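Local coordinates for cytolethal distending toxin protein B (Haemophilus ducreyi, PDB 1SR4) that probably acts as the DNase I-like, DNA-damaging nuclease subunit of a three-chain bacterial genotoxin, at residues S21-N26 and Q43-L48. Sequence-based numbering, arbitrary orientation.
Sequences SKWNIN and QEAGSL
The indole of Trp23 overlaps the loop 43-48 along its pyrrole edge and one side of its six-membered ring, and it is the one side chain of 21-26 that reaches across. Its NE1 donates a hydrogen bond to Ala45 O at 3.3 Å. The N-H...O angle of 154° shows a moderately bent bond; the acceptor lies only 15° out of the indole plane, and the donor lies in the carbonyl plane of Ala45. Ser47 O also approaches the same NE1, at 3.1 Å, but obliquely to the ring. The N-H of this buried tryptophan is thus satisfied by the Ala45 carbonyl, a bond that also limits rotation of the ring. Farther along the ring, CZ2 meets two apolar groups, Ala45 CB at 4.0 Å and Leu48 CD2 at 3.8 Å. Leu48 directs its CB away from the helix, yet chi1 (-69°) sets CG beside the backbone N and, with CD1 extended along chi2, the CD2 branch comes obliquely against CZ2 and CH2. Leu48 CA lies 4.0 Å above the plane of the Trp23 ring, displaced toward the rim. Together the segments bury 163 Å², combining one assigned hydrogen bond with apolar contacts to Ala45 and Leu48. Gly46, at positive phi, turns the loop between these contacts, and its carbonyl accepts hydrogen bonds from Tyr86 and Asn97, while Asn19 binds Ser47 N. In this DNase I-like fold, Trp23 ties helix 20-31 to the loop leaving strand 39-43, packing also on Leu12, Pro49 and Val101 of strand 98-102, the antiparallel neighbour of strand 39-43.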
loop_
_atom_site.group_PDB
_atom_site.type_symbol
_atom_site.label_atom_id
_atom_site.label_comp_id
_atom_site.label_asym_id
_atom_site.label_seq_id
_atom_site.Cartn_x
_atom_site.Cartn_y
_atom_site.Cartn_z
ATOM N N SER B 21 9.684 -0.510 -8.268
ATOM C CA SER B 21 8.440 0.245 -8.355
ATOM C C SER B 21 7.520 -0.038 -7.164
ATOM O O SER B 21 6.815 0.864 -6.690
ATOM C CB SER B 21 7.727 -0.031 -9.691
ATOM O OG SER B 21 7.432 -1.414 -9.854
ATOM N N LYS B 22 7.561 -1.266 -6.650
ATOM C CA LYS B 22 6.718 -1.637 -5.510
ATOM C C LYS B 22 7.089 -0.870 -4.237
ATOM O O LYS B 22 6.215 -0.469 -3.465
ATOM C CB LYS B 22 6.790 -3.148 -5.251
ATOM C CG LYS B 22 6.465 -4.015 -6.488
ATOM C CD LYS B 22 6.128 -5.458 -6.088
ATOM C CE LYS B 22 5.917 -6.355 -7.304
ATOM N NZ LYS B 22 5.255 -7.647 -6.883
ATOM N N TRP B 23 8.382 -0.675 -4.003
ATOM C CA TRP B 23 8.805 0.092 -2.836
ATOM C C TRP B 23 8.352 1.546 -3.014
ATOM O O TRP B 23 7.883 2.178 -2.069
ATOM C CB TRP B 23 10.331 0.113 -2.693
ATOM C CG TRP B 23 10.943 -1.108 -2.098
ATOM C CD1 TRP B 23 11.394 -2.209 -2.770
ATOM C CD2 TRP B 23 11.215 -1.341 -0.716
ATOM N NE1 TRP B 23 11.934 -3.111 -1.892
ATOM C CE2 TRP B 23 11.842 -2.607 -0.622
ATOM C CE3 TRP B 23 11.000 -0.599 0.458
ATOM C CZ2 TRP B 23 12.254 -3.153 0.595
ATOM C CZ3 TRP B 23 11.415 -1.142 1.675
ATOM C CH2 TRP B 23 12.032 -2.409 1.732
ATOM N N ASN B 24 8.484 2.073 -4.226
ATOM C CA ASN B 24 8.127 3.466 -4.459
ATOM C C ASN B 24 6.659 3.776 -4.630
ATOM O O ASN B 24 6.253 4.925 -4.473
ATOM C CB ASN B 24 8.947 4.024 -5.609
ATOM C CG ASN B 24 10.399 4.190 -5.222
ATOM O OD1 ASN B 24 10.720 4.942 -4.295
ATOM N ND2 ASN B 24 11.282 3.468 -5.896
ATOM N N ILE B 25 5.862 2.757 -4.937
ATOM C CA ILE B 25 4.426 2.959 -5.047
ATOM C C ILE B 25 3.787 2.629 -3.690
ATOM O O ILE B 25 3.357 3.530 -2.959
ATOM C CB ILE B 25 3.808 2.058 -6.142
ATOM C CG1 ILE B 25 4.331 2.502 -7.514
ATOM C CG2 ILE B 25 2.252 2.111 -6.086
ATOM C CD1 ILE B 25 3.931 1.579 -8.654
ATOM N N ASN B 26 3.779 1.350 -3.314
ATOM C CA ASN B 26 3.121 0.948 -2.072
ATOM C C ASN B 26 3.842 1.154 -0.731
ATOM O O ASN B 26 3.248 1.694 0.214
ATOM C CB ASN B 26 2.680 -0.508 -2.192
ATOM C CG ASN B 26 1.760 -0.735 -3.376
ATOM O OD1 ASN B 26 2.081 -1.492 -4.289
ATOM N ND2 ASN B 26 0.611 -0.071 -3.370
ATOM N N GLN B 43 8.119 -8.852 3.485
ATOM C CA GLN B 43 8.583 -10.192 3.134
ATOM C C GLN B 43 8.808 -10.155 1.625
ATOM O O GLN B 43 8.249 -9.306 0.945
ATOM C CB GLN B 43 7.550 -11.253 3.504
ATOM C CG GLN B 43 7.161 -11.289 4.976
ATOM C CD GLN B 43 6.120 -10.241 5.324
ATOM O OE1 GLN B 43 5.116 -10.108 4.632
ATOM N NE2 GLN B 43 6.350 -9.494 6.402
ATOM N N GLU B 44 9.639 -11.050 1.107
ATOM C CA GLU B 44 9.941 -11.086 -0.322
ATOM C C GLU B 44 10.327 -9.678 -0.774
ATOM O O GLU B 44 9.868 -9.166 -1.803
ATOM C CB GLU B 44 8.730 -11.615 -1.102
ATOM C CG GLU B 44 8.385 -13.074 -0.744
ATOM C CD GLU B 44 7.335 -13.668 -1.649
ATOM O OE1 GLU B 44 7.479 -13.528 -2.890
ATOM O OE2 GLU B 44 6.374 -14.272 -1.121
ATOM N N ALA B 45 11.204 -9.066 0.009
ATOM C CA ALA B 45 11.640 -7.700 -0.240
ATOM C C ALA B 45 12.473 -7.457 -1.488
ATOM O O ALA B 45 12.555 -6.315 -1.972
ATOM C CB ALA B 45 12.394 -7.178 0.991
ATOM N N GLY B 46 13.083 -8.507 -2.020
ATOM C CA GLY B 46 13.929 -8.315 -3.183
ATOM C C GLY B 46 15.083 -7.407 -2.783
ATOM O O GLY B 46 15.642 -7.553 -1.686
ATOM N N SER B 47 15.447 -6.486 -3.677
ATOM C CA SER B 47 16.511 -5.508 -3.435
ATOM C C SER B 47 15.907 -4.303 -2.720
ATOM O O SER B 47 14.709 -4.022 -2.872
ATOM C CB SER B 47 17.115 -5.013 -4.764
ATOM O OG SER B 47 17.879 -6.019 -5.400
ATOM N N LEU B 48 16.714 -3.578 -1.952
ATOM C CA LEU B 48 16.183 -2.390 -1.270
ATOM C C LEU B 48 16.029 -1.279 -2.291
ATOM O O LEU B 48 16.503 -1.410 -3.419
ATOM C CB LEU B 48 17.137 -1.924 -0.163
ATOM C CG LEU B 48 17.265 -2.834 1.064
ATOM C CD1 LEU B 48 18.108 -2.148 2.148
ATOM C CD2 LEU B 48 15.868 -3.136 1.609
#